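Acyl-coenzyme A oxidase acox-1.1 (Caenorhabditis elegans, PDB 5K3H) catalyses the FAD-dependent desaturation of acyl-CoAs to (2E)-enoyl-CoAs, reducing O2 to H2O2, in the first step of peroxisomal beta-oxidation. Local coordinates at residues D12-R20 against T314-Q322; C409-Y419 against R623-R631. All blocks are in the same frame, centred on the assembly; numbering follows the deposited sequence.

Interaction 1 (D12-R20 against T314-Q322)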
# COMPACT_ATOMS: atom_id res chain seq x y z
N ASP B 12 -3.32 28.87 -16.44
CA ASP B 12 -3.52 27.71 -15.59
C ASP B 12 -5.01 27.51 -15.32
O ASP B 12 -5.82 28.43 -15.47
CB ASP B 12 -2.77 27.88 -14.27
CG ASP B 12 -1.25 27.80 -14.42
OD1 ASP B 12 -0.72 27.41 -15.50
OD2 ASP B 12 -0.56 28.06 -13.41
N ASN B 13 -5.36 26.30 -14.93
CA ASN B 13 -6.72 25.99 -14.51
C ASN B 13 -7.18 26.96 -13.43
O ASN B 13 -6.56 27.01 -12.36
CB ASN B 13 -6.77 24.56 -13.98
CG ASN B 13 -8.18 24.10 -13.65
OD1 ASN B 13 -9.05 24.90 -13.28
ND2 ASN B 13 -8.42 22.81 -13.80
N PRO B 14 -8.25 27.72 -13.65
CA PRO B 14 -8.64 28.73 -12.65
C PRO B 14 -9.03 28.12 -11.32
O PRO B 14 -8.94 28.82 -10.29
CB PRO B 14 -9.82 29.45 -13.31
CG PRO B 14 -10.33 28.53 -14.34
CD PRO B 14 -9.17 27.68 -14.80
N ASP B 15 -9.46 26.86 -11.29
CA ASP B 15 -9.74 26.22 -10.00
C ASP B 15 -8.47 25.99 -9.19
O ASP B 15 -8.48 26.09 -7.96
CB ASP B 15 -10.49 24.92 -10.25
CG ASP B 15 -11.98 25.15 -10.47
OD1 ASP B 15 -12.48 26.22 -10.02
OD2 ASP B 15 -12.64 24.30 -11.13
N LEU B 16 -7.36 25.68 -9.86
CA LEU B 16 -6.09 25.53 -9.17
C LEU B 16 -5.48 26.88 -8.84
O LEU B 16 -5.01 27.10 -7.71
CB LEU B 16 -5.13 24.70 -10.03
CG LEU B 16 -3.78 24.33 -9.46
CD1 LEU B 16 -3.93 23.69 -8.10
CD2 LEU B 16 -3.10 23.38 -10.41
N THR B 17 -5.51 27.82 -9.79
CA THR B 17 -5.06 29.18 -9.51
C THR B 17 -5.79 29.80 -8.31
O THR B 17 -5.17 30.46 -7.48
CB THR B 17 -5.21 30.05 -10.75
OG1 THR B 17 -4.41 29.48 -11.79
CG2 THR B 17 -4.72 31.45 -10.46
N ALA B 18 -7.11 29.60 -8.20
CA ALA B 18 -7.85 30.14 -7.06
C ALA B 18 -7.27 29.64 -5.73
O ALA B 18 -7.22 30.40 -4.75
CB ALA B 18 -9.33 29.76 -7.15
N GLU B 19 -6.83 28.39 -5.68
CA GLU B 19 -6.23 27.87 -4.46
C GLU B 19 -4.83 28.44 -4.21
O GLU B 19 -4.34 28.38 -3.08
CB GLU B 19 -6.16 26.35 -4.50
CG GLU B 19 -7.52 25.65 -4.55
CD GLU B 19 -8.39 26.02 -3.36
OE1 GLU B 19 -7.83 26.21 -2.24
OE2 GLU B 19 -9.63 26.14 -3.56
N ARG B 20 -4.18 28.95 -5.25
CA ARG B 20 -2.86 29.53 -5.10
C ARG B 20 -2.91 30.99 -4.69
O ARG B 20 -2.04 31.45 -3.94
CB ARG B 20 -2.07 29.35 -6.40
CG ARG B 20 -1.72 27.87 -6.68
CD ARG B 20 -1.02 27.65 -8.04
NE ARG B 20 -0.29 26.38 -8.09
CZ ARG B 20 -0.12 25.64 -9.18
NH1 ARG B 20 -0.64 26.01 -10.35
NH2 ARG B 20 0.58 24.54 -9.13
N THR B 314 -3.27 16.88 -3.87
CA THR B 314 -3.88 18.15 -3.46
C THR B 314 -4.17 19.03 -4.67
O THR B 314 -5.23 19.69 -4.72
CB THR B 314 -2.98 18.87 -2.45
OG1 THR B 314 -2.59 17.97 -1.39
CG2 THR B 314 -3.69 20.10 -1.87
N ARG B 315 -3.29 19.05 -5.67
CA ARG B 315 -3.62 19.73 -6.93
C ARG B 315 -4.89 19.13 -7.56
O ARG B 315 -5.81 19.87 -7.94
CB ARG B 315 -2.43 19.64 -7.89
CG ARG B 315 -1.32 20.61 -7.54
CD ARG B 315 -0.05 20.28 -8.29
NE ARG B 315 0.99 21.27 -8.02
CZ ARG B 315 2.19 21.26 -8.58
NH1 ARG B 315 2.53 20.33 -9.45
NH2 ARG B 315 3.05 22.21 -8.27
N TYR B 316 -4.95 17.80 -7.69
CA TYR B 316 -6.12 17.14 -8.25
C TYR B 316 -7.38 17.44 -7.43
O TYR B 316 -8.46 17.62 -8.00
CB TYR B 316 -5.88 15.63 -8.34
CG TYR B 316 -7.06 14.86 -8.89
CD1 TYR B 316 -7.41 14.95 -10.23
CD2 TYR B 316 -7.83 14.06 -8.07
CE1 TYR B 316 -8.52 14.27 -10.73
CE2 TYR B 316 -8.92 13.37 -8.56
CZ TYR B 316 -9.26 13.47 -9.88
OH TYR B 316 -10.35 12.77 -10.36
N SER B 317 -7.26 17.51 -6.10
CA SER B 317 -8.42 17.84 -5.27
C SER B 317 -8.91 19.26 -5.54
O SER B 317 -10.10 19.54 -5.36
CB SER B 317 -8.10 17.70 -3.78
OG SER B 317 -7.82 16.36 -3.40
N ALA B 318 -8.03 20.15 -6.01
CA ALA B 318 -8.44 21.51 -6.34
C ALA B 318 -9.15 21.57 -7.69
O ALA B 318 -10.06 22.39 -7.88
CB ALA B 318 -7.23 22.45 -6.33
N VAL B 319 -8.79 20.70 -8.64
CA VAL B 319 -9.41 20.73 -9.96
C VAL B 319 -10.60 19.77 -10.09
O VAL B 319 -11.45 19.97 -10.97
CB VAL B 319 -8.34 20.45 -11.03
CG1 VAL B 319 -7.07 21.21 -10.71
CG2 VAL B 319 -8.03 18.97 -11.16
N ARG B 320 -10.69 18.75 -9.23
CA ARG B 320 -11.77 17.77 -9.27
C ARG B 320 -13.00 18.28 -8.51
O ARG B 320 -12.92 18.51 -7.31
CB ARG B 320 -11.28 16.46 -8.66
CG ARG B 320 -12.31 15.35 -8.55
CD ARG B 320 -12.92 15.05 -9.90
NE ARG B 320 -13.62 13.78 -9.87
CZ ARG B 320 -13.86 13.01 -10.93
NH1 ARG B 320 -13.44 13.37 -12.14
NH2 ARG B 320 -14.49 11.85 -10.74
N ARG B 321 -14.12 18.44 -9.21
CA ARG B 321 -15.39 18.83 -8.60
C ARG B 321 -16.32 17.61 -8.55
O ARG B 321 -16.51 16.94 -9.57
CB ARG B 321 -16.03 19.98 -9.38
CG ARG B 321 -15.37 21.33 -9.09
CD ARG B 321 -15.86 22.44 -9.97
NE ARG B 321 -15.19 23.71 -9.70
CZ ARG B 321 -15.61 24.58 -8.77
NH1 ARG B 321 -16.68 24.29 -8.05
NH2 ARG B 321 -14.98 25.74 -8.58
N GLN B 322 -16.89 17.31 -7.38
CA GLN B 322 -17.64 16.06 -7.24
C GLN B 322 -18.53 16.14 -6.02
O GLN B 322 -18.03 16.35 -4.91
CB GLN B 322 -16.70 14.85 -7.14
CG GLN B 322 -17.35 13.47 -7.42
CD GLN B 322 -17.61 13.17 -8.92
OE1 GLN B 322 -18.11 12.08 -9.27
NE2 GLN B 322 -17.26 14.12 -9.80
O HOH W 1 -11.42 22.07 -12.15
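Asn13 brings its amide nitrogen against the Val319 side chain, with ND2 3.6 Å from Val319 CB. The same amide serves its own helix: as N-cap, Asn13 OD1 accepts from Asp15 N at 2.8 Å, while ND2 is held by Gly634 O. An asparagine suits the place because its two ends can do these different jobs.

Asp15 carries the polar part of the contact. Arg321, its chain extended from CG to NE, reaches back to it side-on: NH2 meets Asp15 OD1 at 2.9 Å and NE meets OD2 at 3.0 Å, both nearly straight. Both oxygens lie close to the guanidinium plane but are approached from above the carboxylate plane, the two planes standing 48° apart. A water also donates to OD2, beside Val319 O. Glu331 is the other acidic partner of Arg321; an alanine here would probably leave Glu331 without this cation and Asp15 with the water but without the two-nitrogen grip that sets its rotation.

Leu16 opens the apolar part. With CG anti to the backbone N, its CD1 reaches Ala318 CB at 3.9 Å and its CB faces Val319 CG1. This is helix-on-helix packing, N-terminal helix 14-21 against the end of helix 300-319 of the C-alpha1 domain; the axes of 14-20 and 314-319 cross at 116°, 8.4 Å apart at their closest, and the small Ala318 leaves room for Leu16 CD1.

One turn on, Glu19 lays CG on Ala318 CB, 3.7 Å away, and bends at chi2 before its carboxylate pairs with Lys333 and Arg608. Arg20 ends the segment with NH2 3.5 Å from Arg315 NE, the two guanidinium planes 81° apart. Asp616 binds both, Arg20 through NE and Arg315 through NH2, which probably offsets the like charges.

Interaction 2 (C409-Y419 against R623-R631)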
# COMPACT_ATOMS: atom_id res chain seq x y z
N CYS B 409 -7.42 10.56 -4.49
CA CYS B 409 -7.59 10.77 -5.92
C CYS B 409 -8.73 9.97 -6.55
O CYS B 409 -9.01 10.17 -7.73
CB CYS B 409 -6.27 10.45 -6.64
SG CYS B 409 -4.96 11.66 -6.33
N GLY B 410 -9.41 9.11 -5.78
CA GLY B 410 -10.55 8.38 -6.32
C GLY B 410 -10.15 7.39 -7.40
O GLY B 410 -9.01 6.91 -7.46
N GLY B 411 -11.11 7.08 -8.27
CA GLY B 411 -10.87 6.11 -9.33
C GLY B 411 -9.66 6.45 -10.19
O GLY B 411 -8.88 5.56 -10.55
N HIS B 412 -9.48 7.73 -10.52
CA HIS B 412 -8.34 8.14 -11.35
C HIS B 412 -7.00 7.84 -10.71
O HIS B 412 -6.01 7.64 -11.42
CB HIS B 412 -8.44 9.62 -11.65
CG HIS B 412 -9.41 9.93 -12.73
ND1 HIS B 412 -10.24 11.03 -12.70
CD2 HIS B 412 -9.68 9.28 -13.89
CE1 HIS B 412 -10.98 11.05 -13.80
NE2 HIS B 412 -10.66 10.00 -14.53
N GLY B 413 -6.93 7.79 -9.38
CA GLY B 413 -5.67 7.54 -8.71
C GLY B 413 -5.10 6.17 -8.98
O GLY B 413 -3.90 5.94 -8.73
N TYR B 414 -5.94 5.25 -9.47
CA TYR B 414 -5.52 3.89 -9.77
C TYR B 414 -4.72 3.82 -11.06
O TYR B 414 -4.02 2.83 -11.30
CB TYR B 414 -6.76 3.01 -9.90
CG TYR B 414 -6.52 1.54 -9.71
CD1 TYR B 414 -6.35 1.00 -8.45
CD2 TYR B 414 -6.49 0.67 -10.80
CE1 TYR B 414 -6.15 -0.36 -8.27
CE2 TYR B 414 -6.29 -0.70 -10.63
CZ TYR B 414 -6.12 -1.20 -9.36
OH TYR B 414 -5.92 -2.55 -9.16
N SER B 415 -4.82 4.84 -11.89
CA SER B 415 -4.09 4.90 -13.14
C SER B 415 -2.61 5.17 -12.90
O SER B 415 -2.22 5.78 -11.89
CB SER B 415 -4.68 6.01 -14.01
OG SER B 415 -3.97 6.17 -15.23
N MET B 416 -1.77 4.69 -13.82
CA MET B 416 -0.39 5.15 -13.75
C MET B 416 -0.27 6.61 -14.15
O MET B 416 0.83 7.17 -14.06
CB MET B 416 0.55 4.31 -14.59
CG MET B 416 0.71 2.88 -14.12
SD MET B 416 1.09 2.64 -12.36
CE MET B 416 2.50 3.74 -12.17
N ALA B 417 -1.35 7.23 -14.61
CA ALA B 417 -1.35 8.67 -14.88
C ALA B 417 -1.27 9.50 -13.60
O ALA B 417 -0.95 10.70 -13.67
CB ALA B 417 -2.58 9.06 -15.69
N SER B 418 -1.61 8.93 -12.43
CA SER B 418 -1.42 9.63 -11.17
C SER B 418 0.02 9.49 -10.68
O SER B 418 0.54 10.39 -10.01
CB SER B 418 -2.35 9.09 -10.11
OG SER B 418 -1.77 7.93 -9.56
N TYR B 419 0.64 8.35 -10.95
CA TYR B 419 2.02 7.95 -10.65
C TYR B 419 2.23 7.61 -9.18
O TYR B 419 3.34 7.19 -8.83
CB TYR B 419 3.05 9.01 -11.07
CG TYR B 419 4.42 8.42 -11.35
CD1 TYR B 419 4.58 7.41 -12.31
CD2 TYR B 419 5.55 8.87 -10.68
CE1 TYR B 419 5.81 6.86 -12.58
CE2 TYR B 419 6.80 8.32 -10.96
CZ TYR B 419 6.90 7.31 -11.91
OH TYR B 419 8.13 6.75 -12.19
N ARG B 623 8.53 17.66 -15.28
CA ARG B 623 9.51 16.67 -15.71
C ARG B 623 9.99 15.83 -14.53
O ARG B 623 10.31 14.65 -14.70
CB ARG B 623 10.69 17.36 -16.42
CG ARG B 623 10.38 17.85 -17.87
CD ARG B 623 11.65 18.22 -18.66
NE ARG B 623 12.64 18.76 -17.73
CZ ARG B 623 12.68 20.03 -17.33
NH1 ARG B 623 11.80 20.92 -17.79
NH2 ARG B 623 13.61 20.42 -16.46
N GLU B 624 10.04 16.40 -13.33
CA GLU B 624 10.42 15.61 -12.16
C GLU B 624 9.24 14.80 -11.62
O GLU B 624 9.39 13.62 -11.29
CB GLU B 624 10.99 16.50 -11.06
CG GLU B 624 11.38 15.76 -9.81
CD GLU B 624 11.95 16.66 -8.72
OE1 GLU B 624 12.13 17.87 -8.96
OE2 GLU B 624 12.22 16.17 -7.62
N LEU B 625 8.08 15.45 -11.47
CA LEU B 625 6.95 14.86 -10.76
C LEU B 625 6.36 13.67 -11.50
O LEU B 625 5.92 12.70 -10.88
CB LEU B 625 5.88 15.92 -10.51
CG LEU B 625 4.79 15.55 -9.51
CD1 LEU B 625 5.47 15.26 -8.20
CD2 LEU B 625 3.78 16.67 -9.32
N ARG B 626 6.26 13.78 -12.83
CA ARG B 626 5.89 12.67 -13.70
C ARG B 626 4.45 12.21 -13.50
O ARG B 626 4.13 11.03 -13.69
CB ARG B 626 6.86 11.51 -13.54
CG ARG B 626 8.13 11.75 -14.31
CD ARG B 626 9.25 10.77 -13.96
NE ARG B 626 10.43 11.04 -14.78
CZ ARG B 626 11.48 11.76 -14.40
NH1 ARG B 626 11.53 12.29 -13.18
NH2 ARG B 626 12.49 11.95 -15.25
N SER B 627 3.54 13.12 -13.17
CA SER B 627 2.15 12.77 -12.89
C SER B 627 1.25 13.63 -13.74
O SER B 627 1.41 14.85 -13.78
CB SER B 627 1.81 12.98 -11.42
OG SER B 627 0.41 12.89 -11.19
N VAL B 628 0.29 12.99 -14.43
CA VAL B 628 -0.71 13.74 -15.18
C VAL B 628 -1.67 14.44 -14.24
O VAL B 628 -2.00 15.61 -14.45
CB VAL B 628 -1.47 12.82 -16.15
CG1 VAL B 628 -2.59 13.61 -16.86
CG2 VAL B 628 -0.49 12.24 -17.17
N LEU B 629 -2.16 13.73 -13.22
CA LEU B 629 -3.11 14.36 -12.31
C LEU B 629 -2.46 15.50 -11.55
O LEU B 629 -3.14 16.48 -11.21
CB LEU B 629 -3.69 13.34 -11.33
CG LEU B 629 -4.46 12.09 -11.78
CD1 LEU B 629 -5.15 11.49 -10.56
CD2 LEU B 629 -5.49 12.39 -12.85
N GLY B 630 -1.15 15.43 -11.32
CA GLY B 630 -0.52 16.50 -10.56
C GLY B 630 0.18 17.53 -11.41
O GLY B 630 1.08 18.22 -10.91
N ARG B 631 -0.22 17.67 -12.67
CA ARG B 631 0.33 18.70 -13.55
C ARG B 631 0.35 20.06 -12.89
O ARG B 631 -0.63 20.47 -12.26
CB ARG B 631 -0.51 18.80 -14.82
CG ARG B 631 -0.19 17.78 -15.86
CD ARG B 631 -1.10 17.94 -17.05
NE ARG B 631 -0.85 19.21 -17.72
CZ ARG B 631 0.09 19.37 -18.65
NH1 ARG B 631 0.86 18.34 -18.98
NH2 ARG B 631 0.27 20.56 -19.24
O HOH W 2 1.87 9.45 -14.72
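A buried junction of two loops beside the FAD site joins Ala417 and Ser418, in the connection between helices 382-408 and 420-428, to residues 627-629, which lead into the turn from Val628 to Arg631. Gly411 of this connection probably contributes to FAD binding, as in relatives, and His412 touches Arg320, an FAD ligand.

The main chain makes most of the polar joint. Ala417 O accepts twice, from Val628 N at 2.7 Å and from Leu629 N at 3.3 Å; the first donor comes nearly end-on to the carbonyl and the second is tilted from its plane. Beside them Ala417 CB rests on Val628 CB, a methyl small enough to fit where the backbones lie close. Water 2 adds a bridge by donating to Met416 O and Arg626 O.

Ser627 works both ways. Its OG, anti to the backbone N (chi1 169°), donates to Ser418 O at 2.8 Å from above the carbonyl plane, and accepts from Gly630 N in an ST motif that braces the type I turn.

Leu629 supplies the apolar wedge. Its CD1 touches Ser418 CB at 3.7 Å and His412 CB at 3.9 Å, with Cys409 CB slightly farther off. Gly413 lies alongside, where a side chain would collide with Cys409 CB. At the far end Arg626 CB sits over one face of the Tyr419 ring, 4.3 Å from its centroid and 19° off the normal, a CH-pi contact; the two side chains run the same way, the guanidinium going on to Asp59 and Glu104 O, the hydroxyl to Glu109.

Two of the three direct hydrogen bonds use backbone donors, so this part of the joint is probably less sensitive to side-chain identity than the Ser627 and Leu629 contacts. Ala417 O and Ser418 O thus have their donors, with Leu629 packed beside them.

From the N terminus, interaction 1 comes first: segment 12-20 meets 314-322 across 293 intervening residues that hold all the strands of the chain, so it brings the N-terminal helix back onto helix 300-319. Interaction 2 opens only afterwards, joining 409-419 to 623-631 across 203 residues without a strand, so the two closures follow in series and neither nest nor cross. Interaction 2 links the C-alpha1 region to the C-terminal helical region. Their centres are 14 Å apart, yet they touch: Tyr316 OH probably hydrogen-bonds His412 ND1, and Arg315 NH1 probably bonds Gly630 O. Both also reach the second subunit.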